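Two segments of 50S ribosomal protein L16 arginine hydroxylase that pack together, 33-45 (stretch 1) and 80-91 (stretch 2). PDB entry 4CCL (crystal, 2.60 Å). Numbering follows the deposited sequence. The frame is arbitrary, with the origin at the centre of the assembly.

Stretch 1 (33-45) DPISPDELAGLAM
Stretch 2 (80-91) SLLVQAVNHWHE

Stretch 1 runs as an extended lead-in through Ile 35 (phi/psi -139/164) and Ser 36 (-114/156), then turns helical from Pro 37. Ser 36 caps that helix: Glu 39 N donates to Ser 36 OG at 3.2 Å, nearly linear at 179°. Stretch 2 enters as a strand already under way at Ser 80 and still extended at Val 83, passes through Ala 85 in a left-handed conformation (51/51), and makes a weakly bonded helical turn at about 86-89 before His 90 (-137/119). Helix and strand axes approach to 9.3 Å, their N-to-C directions 65° apart. In the register, Ala 44 CA lies 6.6 Å from Val 83 CA, and Ile 35 CA lies 8.2 Å from His 90 CA.

His 90 has the most covered surface, 80 Å². With chi1 t (-154°) and chi2 -112°, it offers one ring face to Ile 35 (t, t): Ile 35 CG1 sits 4.0 Å from the His 90 ring centroid, 18° off the normal, the geometry of a CH-pi contact. At the ring edge, His 90 CE1 approaches Pro 34 O at 3.2 Å. His 90 NE2 donates to Glu 39 OE1 at 3.3 Å, a weak hydrogen bond, long and bent to 130°. His 90 ND1 caps a backbone N just beyond the stretch, so both ring nitrogens are engaged.

Leu 43, with 75 Å² covered, points toward stretch 2. Its chi1 of -134° lies between wells, with chi2 m, and Leu 43 CD1 reaches Trp 89 CB at 3.6 Å.

The Leu 40 (62 Å²) CA-to-CB bond points sideways to stretch 2, but its t, p rotamer brings the end nearer: Leu 40 CD1 lies 3.7 Å from Val 83 CG2 and 4.2 Å from Val 86 CG2, both valines being t. One turn on, Ala 44 CB contacts Val 83 CG2 at 3.9 Å and Leu 81 CD2 at 4.0 Å. Leu 81 and Val 83 point toward the helix while Leu 82 points away.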

ATOM      1  N   ASP B  33      -7.743 -44.035  -2.108  1.00 63.12           N
ATOM      2  CA  ASP B  33      -7.277 -42.817  -2.752  1.00 66.18           C
ATOM      3  C   ASP B  33      -8.341 -42.215  -3.661  1.00 66.95           C
ATOM      4  O   ASP B  33      -8.971 -42.926  -4.442  1.00 71.48           O
ATOM      5  CB  ASP B  33      -5.994 -43.089  -3.536  1.00 69.96           C
ATOM      6  CG  ASP B  33      -4.849 -43.518  -2.641  1.00 69.40           C
ATOM      7  OD1 ASP B  33      -5.043 -44.443  -1.824  1.00 74.51           O
ATOM      8  OD2 ASP B  33      -3.758 -42.923  -2.744  1.00 69.11           O
ATOM      9  N   PRO B  34      -8.548 -40.895  -3.549  1.00 61.92           N
ATOM     10  CA  PRO B  34      -9.562 -40.199  -4.345  1.00 62.01           C
ATOM     11  C   PRO B  34      -9.185 -40.160  -5.820  1.00 65.16           C
ATOM     12  O   PRO B  34     -10.061 -40.105  -6.682  1.00 69.57           O
ATOM     13  CB  PRO B  34      -9.553 -38.784  -3.760  1.00 57.11           C
ATOM     14  CG  PRO B  34      -8.189 -38.622  -3.181  1.00 53.35           C
ATOM     15  CD  PRO B  34      -7.798 -39.977  -2.674  1.00 57.64           C
ATOM     16  N   ILE B  35      -7.887 -40.208  -6.100  1.00 66.55           N
ATOM     17  CA  ILE B  35      -7.398 -40.073  -7.462  1.00 73.65           C
ATOM     18  C   ILE B  35      -6.255 -41.064  -7.708  1.00 75.87           C
ATOM     19  O   ILE B  35      -5.691 -41.616  -6.762  1.00 81.08           O
ATOM     20  CB  ILE B  35      -6.962 -38.609  -7.739  1.00 72.58           C
ATOM     21  CG1 ILE B  35      -6.949 -38.304  -9.237  1.00 77.56           C
ATOM     22  CG2 ILE B  35      -5.628 -38.306  -7.085  1.00 65.08           C
ATOM     23  CD1 ILE B  35      -6.430 -36.922  -9.577  1.00 76.13           C
ATOM     24  N   SER B  36      -5.926 -41.292  -8.976  1.00 76.94           N
ATOM     25  CA  SER B  36      -4.887 -42.246  -9.356  1.00 73.99           C
ATOM     26  C   SER B  36      -3.724 -41.490  -9.995  1.00 74.57           C
ATOM     27  O   SER B  36      -3.913 -40.381 -10.492  1.00 79.88           O
ATOM     28  CB  SER B  36      -5.445 -43.288 -10.333  1.00 72.82           C
ATOM     29  OG  SER B  36      -5.308 -42.857 -11.678  1.00 70.34           O
ATOM     30  N   PRO B  37      -2.511 -42.070  -9.954  1.00 69.44           N
ATOM     31  CA  PRO B  37      -1.325 -41.420 -10.532  1.00 68.15           C
ATOM     32  C   PRO B  37      -1.519 -41.021 -11.994  1.00 71.00           C
ATOM     33  O   PRO B  37      -0.981 -40.002 -12.438  1.00 71.97           O
ATOM     34  CB  PRO B  37      -0.254 -42.509 -10.427  1.00 67.80           C
ATOM     35  CG  PRO B  37      -0.665 -43.319  -9.253  1.00 64.33           C
ATOM     36  CD  PRO B  37      -2.169 -43.345  -9.296  1.00 66.92           C
ATOM     37  N   ASP B  38      -2.286 -41.824 -12.725  1.00 75.27           N
ATOM     38  CA  ASP B  38      -2.609 -41.540 -14.118  1.00 83.93           C
ATOM     39  C   ASP B  38      -3.477 -40.293 -14.245  1.00 83.68           C
ATOM     40  O   ASP B  38      -3.150 -39.370 -14.998  1.00 86.32           O
ATOM     41  CB  ASP B  38      -3.311 -42.739 -14.761  1.00 92.09           C
ATOM     42  CG  ASP B  38      -2.346 -43.839 -15.148  1.00102.78           C
ATOM     43  OD1 ASP B  38      -1.166 -43.525 -15.409  1.00106.46           O
ATOM     44  OD2 ASP B  38      -2.765 -45.014 -15.195  1.00109.51           O
ATOM     45  N   GLU B  39      -4.583 -40.274 -13.505  1.00 82.61           N
ATOM     46  CA  GLU B  39      -5.495 -39.135 -13.505  1.00 83.84           C
ATOM     47  C   GLU B  39      -4.753 -37.870 -13.093  1.00 78.63           C
ATOM     48  O   GLU B  39      -5.030 -36.779 -13.595  1.00 78.63           O
ATOM     49  CB  GLU B  39      -6.667 -39.372 -12.546  1.00 84.39           C
ATOM     50  CG  GLU B  39      -7.447 -40.659 -12.768  1.00 91.37           C
ATOM     51  CD  GLU B  39      -8.445 -40.926 -11.652  1.00 97.73           C
ATOM     52  OE1 GLU B  39      -9.306 -40.056 -11.401  1.00 99.67           O
ATOM     53  OE2 GLU B  39      -8.359 -41.997 -11.015  1.00 99.66           O
ATOM     54  N   LEU B  40      -3.800 -38.034 -12.178  1.00 73.43           N
ATOM     55  CA  LEU B  40      -2.982 -36.928 -11.700  1.00 73.03           C
ATOM     56  C   LEU B  40      -2.033 -36.430 -12.784  1.00 79.18           C
ATOM     57  O   LEU B  40      -1.813 -35.227 -12.915  1.00 75.47           O
ATOM     58  CB  LEU B  40      -2.181 -37.351 -10.466  1.00 66.46           C
ATOM     59  CG  LEU B  40      -1.340 -36.259  -9.802  1.00 62.37           C
ATOM     60  CD1 LEU B  40      -2.237 -35.174  -9.232  1.00 57.61           C
ATOM     61  CD2 LEU B  40      -0.452 -36.840  -8.718  1.00 63.16           C
ATOM     62  N   ALA B  41      -1.466 -37.357 -13.551  1.00 81.23           N
ATOM     63  CA  ALA B  41      -0.557 -36.992 -14.635  1.00 78.68           C
ATOM     64  C   ALA B  41      -1.309 -36.223 -15.719  1.00 83.45           C
ATOM     65  O   ALA B  41      -0.874 -35.149 -16.163  1.00 88.21           O
ATOM     66  CB  ALA B  41       0.106 -38.233 -15.212  1.00 80.96           C
ATOM     67  N   GLY B  42      -2.447 -36.777 -16.132  1.00 83.08           N
ATOM     68  CA  GLY B  42      -3.313 -36.117 -17.090  1.00 84.10           C
ATOM     69  C   GLY B  42      -3.734 -34.748 -16.594  1.00 90.24           C
ATOM     70  O   GLY B  42      -3.803 -33.793 -17.366  1.00 98.94           O
ATOM     71  N   LEU B  43      -4.003 -34.652 -15.295  1.00 85.96           N
ATOM     72  CA  LEU B  43      -4.370 -33.378 -14.691  1.00 81.55           C
ATOM     73  C   LEU B  43      -3.197 -32.403 -14.735  1.00 76.97           C
ATOM     74  O   LEU B  43      -3.388 -31.192 -14.824  1.00 71.59           O
ATOM     75  CB  LEU B  43      -4.840 -33.582 -13.249  1.00 80.40           C
ATOM     76  CG  LEU B  43      -6.120 -32.852 -12.837  1.00 85.86           C
ATOM     77  CD1 LEU B  43      -5.869 -31.362 -12.690  1.00 89.64           C
ATOM     78  CD2 LEU B  43      -7.228 -33.120 -13.843  1.00 88.00           C
ATOM     79  N   ALA B  44      -1.982 -32.941 -14.676  1.00 78.14           N
ATOM     80  CA  ALA B  44      -0.778 -32.122 -14.719  1.00 80.68           C
ATOM     81  C   ALA B  44      -0.461 -31.693 -16.144  1.00 90.40           C
ATOM     82  O   ALA B  44       0.311 -30.761 -16.365  1.00 93.56           O
ATOM     83  CB  ALA B  44       0.396 -32.872 -14.114  1.00 77.56           C
HETATM   84  N   MSE B  45      -1.049 -32.386 -17.113  1.00102.95           N
HETATM   85  CA  MSE B  45      -0.887 -31.992 -18.507  1.00108.06           C
HETATM   86  C   MSE B  45      -1.666 -30.718 -18.835  1.00108.98           C
HETATM   87  O   MSE B  45      -1.333 -30.003 -19.780  1.00113.30           O
HETATM   88  CB  MSE B  45      -1.302 -33.130 -19.438  1.00112.84           C
HETATM   89  CG  MSE B  45      -0.416 -34.357 -19.312  1.00115.32           C
HETATM   90 SE   MSE B  45      -0.948 -35.836 -20.457  1.00148.51          SE
HETATM   91  CE  MSE B  45       0.429 -37.115 -19.934  1.00155.33           C
ATOM     92  N   SER B  80       9.706 -36.728  -8.334  1.00 70.34           N
ATOM     93  CA  SER B  80       8.343 -36.561  -7.846  1.00 68.58           C
ATOM     94  C   SER B  80       7.562 -35.488  -8.602  1.00 80.93           C
ATOM     95  O   SER B  80       8.102 -34.438  -8.964  1.00 68.79           O
ATOM     96  CB  SER B  80       8.349 -36.250  -6.347  1.00 70.68           C
ATOM     97  OG  SER B  80       7.033 -36.060  -5.858  1.00 73.58           O
ATOM     98  N   LEU B  81       6.281 -35.764  -8.815  1.00 68.04           N
ATOM     99  CA  LEU B  81       5.365 -34.829  -9.453  1.00 72.59           C
ATOM    100  C   LEU B  81       4.467 -34.184  -8.404  1.00 68.57           C
ATOM    101  O   LEU B  81       3.768 -34.878  -7.666  1.00 67.21           O
ATOM    102  CB  LEU B  81       4.512 -35.549 -10.501  1.00 69.43           C
ATOM    103  CG  LEU B  81       3.343 -34.755 -11.090  1.00 82.94           C
ATOM    104  CD1 LEU B  81       3.836 -33.491 -11.784  1.00 70.12           C
ATOM    105  CD2 LEU B  81       2.531 -35.621 -12.044  1.00 71.06           C
ATOM    106  N   LEU B  82       4.497 -32.857  -8.340  1.00 64.88           N
ATOM    107  CA  LEU B  82       3.674 -32.105  -7.400  1.00 62.87           C
ATOM    108  C   LEU B  82       2.611 -31.278  -8.113  1.00 72.68           C
ATOM    109  O   LEU B  82       2.923 -30.476  -8.989  1.00 73.46           O
ATOM    110  CB  LEU B  82       4.542 -31.186  -6.538  1.00 62.11           C
ATOM    111  CG  LEU B  82       5.446 -31.831  -5.485  1.00 75.90           C
ATOM    112  CD1 LEU B  82       6.808 -32.193  -6.060  1.00 63.29           C
ATOM    113  CD2 LEU B  82       5.592 -30.917  -4.279  1.00 75.71           C
ATOM    114  N   VAL B  83       1.356 -31.474  -7.726  1.00 68.98           N
ATOM    115  CA  VAL B  83       0.247 -30.732  -8.313  1.00 68.04           C
ATOM    116  C   VAL B  83      -0.529 -29.952  -7.253  1.00 69.34           C
ATOM    117  O   VAL B  83      -1.035 -30.528  -6.288  1.00 68.50           O
ATOM    118  CB  VAL B  83      -0.719 -31.662  -9.067  1.00 66.40           C
ATOM    119  CG1 VAL B  83      -1.926 -30.879  -9.559  1.00 62.88           C
ATOM    120  CG2 VAL B  83      -0.005 -32.339 -10.226  1.00 65.17           C
ATOM    121  N   GLN B  84      -0.617 -28.638  -7.450  1.00 64.92           N
ATOM    122  CA  GLN B  84      -1.291 -27.742  -6.514  1.00 62.59           C
ATOM    123  C   GLN B  84      -2.805 -27.732  -6.704  1.00 66.09           C
ATOM    124  O   GLN B  84      -3.296 -27.860  -7.824  1.00 73.35           O
ATOM    125  CB  GLN B  84      -0.769 -26.314  -6.692  1.00 66.13           C
ATOM    126  CG  GLN B  84       0.718 -26.152  -6.451  1.00 63.69           C
ATOM    127  CD  GLN B  84       1.068 -26.107  -4.977  1.00 65.95           C
ATOM    128  OE1 GLN B  84       0.253 -25.703  -4.148  1.00 66.65           O
ATOM    129  NE2 GLN B  84       2.282 -26.526  -4.644  1.00 64.24           N
ATOM    130  N   ALA B  85      -3.528 -27.574  -5.597  1.00 60.16           N
ATOM    131  CA  ALA B  85      -4.975 -27.334  -5.606  1.00 61.76           C
ATOM    132  C   ALA B  85      -5.791 -28.314  -6.451  1.00 62.28           C
ATOM    133  O   ALA B  85      -6.596 -27.897  -7.284  1.00 68.42           O
ATOM    134  CB  ALA B  85      -5.265 -25.899  -6.035  1.00 56.65           C
ATOM    135  N   VAL B  86      -5.586 -29.611  -6.232  1.00 57.99           N
ATOM    136  CA  VAL B  86      -6.306 -30.636  -6.982  1.00 62.34           C
ATOM    137  C   VAL B  86      -7.805 -30.568  -6.691  1.00 65.13           C
ATOM    138  O   VAL B  86      -8.633 -30.872  -7.556  1.00 69.75           O
ATOM    139  CB  VAL B  86      -5.761 -32.047  -6.661  1.00 65.18           C
ATOM    140  CG1 VAL B  86      -6.586 -33.129  -7.350  1.00 64.41           C
ATOM    141  CG2 VAL B  86      -4.306 -32.154  -7.073  1.00 58.84           C
ATOM    142  N   ASN B  87      -8.151 -30.123  -5.485  1.00 61.33           N
ATOM    143  CA  ASN B  87      -9.549 -30.022  -5.076  1.00 61.21           C
ATOM    144  C   ASN B  87     -10.360 -29.075  -5.961  1.00 64.84           C
ATOM    145  O   ASN B  87     -11.591 -29.076  -5.923  1.00 63.80           O
ATOM    146  CB  ASN B  87      -9.658 -29.606  -3.605  1.00 56.53           C
ATOM    147  CG  ASN B  87      -8.851 -28.363  -3.289  1.00 52.32           C
ATOM    148  OD1 ASN B  87      -7.655 -28.298  -3.572  1.00 66.76           O
ATOM    149  ND2 ASN B  87      -9.505 -27.366  -2.708  1.00 52.80           N
ATOM    150  N   HIS B  88      -9.662 -28.266  -6.750  1.00 65.16           N
ATOM    151  CA  HIS B  88     -10.312 -27.407  -7.731  1.00 69.46           C
ATOM    152  C   HIS B  88     -10.808 -28.223  -8.924  1.00 74.63           C
ATOM    153  O   HIS B  88     -11.949 -28.068  -9.359  1.00 83.55           O
ATOM    154  CB  HIS B  88      -9.363 -26.298  -8.204  1.00 58.38           C
ATOM    155  CG  HIS B  88      -8.999 -25.307  -7.138  1.00 57.11           C
ATOM    156  ND1 HIS B  88      -8.398 -24.102  -7.416  1.00 57.98           N
ATOM    157  CD2 HIS B  88      -9.154 -25.352  -5.790  1.00 65.50           C
ATOM    158  CE1 HIS B  88      -8.195 -23.442  -6.288  1.00 56.80           C
ATOM    159  NE2 HIS B  88      -8.644 -24.176  -5.290  1.00 55.17           N
ATOM    160  N   TRP B  89      -9.942 -29.083  -9.456  1.00 72.53           N
ATOM    161  CA  TRP B  89     -10.244 -29.810 -10.687  1.00 72.05           C
ATOM    162  C   TRP B  89     -10.797 -31.230 -10.507  1.00 72.63           C
ATOM    163  O   TRP B  89     -11.171 -31.877 -11.486  1.00 75.89           O
ATOM    164  CB  TRP B  89      -8.987 -29.850 -11.559  1.00 68.39           C
ATOM    165  CG  TRP B  89      -8.137 -28.628 -11.382  1.00 71.44           C
ATOM    166  CD1 TRP B  89      -7.100 -28.466 -10.507  1.00 72.40           C
ATOM    167  CD2 TRP B  89      -8.266 -27.392 -12.079  1.00 75.26           C
ATOM    168  NE1 TRP B  89      -6.571 -27.205 -10.624  1.00 75.25           N
ATOM    169  CE2 TRP B  89      -7.276 -26.516 -11.593  1.00 76.39           C
ATOM    170  CE3 TRP B  89      -9.126 -26.924 -13.084  1.00 74.85           C
ATOM    171  CZ2 TRP B  89      -7.111 -25.220 -12.058  1.00 78.81           C
ATOM    172  CZ3 TRP B  89      -8.967 -25.634 -13.552  1.00 77.63           C
ATOM    173  CH2 TRP B  89      -7.969 -24.796 -13.039  1.00 80.87           C
ATOM    174  N   HIS B  90     -10.850 -31.707  -9.266  1.00 68.53           N
ATOM    175  CA  HIS B  90     -11.305 -33.069  -8.977  1.00 71.17           C
ATOM    176  C   HIS B  90     -12.233 -33.087  -7.759  1.00 69.45           C
ATOM    177  O   HIS B  90     -11.822 -32.705  -6.665  1.00 72.29           O
ATOM    178  CB  HIS B  90     -10.092 -33.978  -8.733  1.00 73.93           C
ATOM    179  CG  HIS B  90     -10.338 -35.425  -9.027  1.00 80.28           C
ATOM    180  ND1 HIS B  90     -10.374 -36.392  -8.045  1.00 83.67           N
ATOM    181  CD2 HIS B  90     -10.533 -36.079 -10.200  1.00 83.62           C
ATOM    182  CE1 HIS B  90     -10.595 -37.572  -8.593  1.00 83.25           C
ATOM    183  NE2 HIS B  90     -10.694 -37.409  -9.903  1.00 85.25           N
ATOM    184  N   GLU B  91     -13.474 -33.529  -7.945  1.00 69.51           N
ATOM    185  CA  GLU B  91     -14.443 -33.598  -6.839  1.00 70.75           C
ATOM    186  C   GLU B  91     -14.101 -34.638  -5.753  1.00 70.42           C
ATOM    187  O   GLU B  91     -14.150 -34.323  -4.552  1.00 70.98           O
ATOM    188  CB  GLU B  91     -15.884 -33.798  -7.346  1.00 75.42           C
ATOM    189  CG  GLU B  91     -16.537 -32.584  -7.988  1.00 89.80           C
ATOM    190  CD  GLU B  91     -18.026 -32.798  -8.241  1.00104.38           C
ATOM    191  OE1 GLU B  91     -18.668 -33.509  -7.438  1.00109.39           O
ATOM    192  OE2 GLU B  91     -18.551 -32.261  -9.241  1.00106.25           O
TER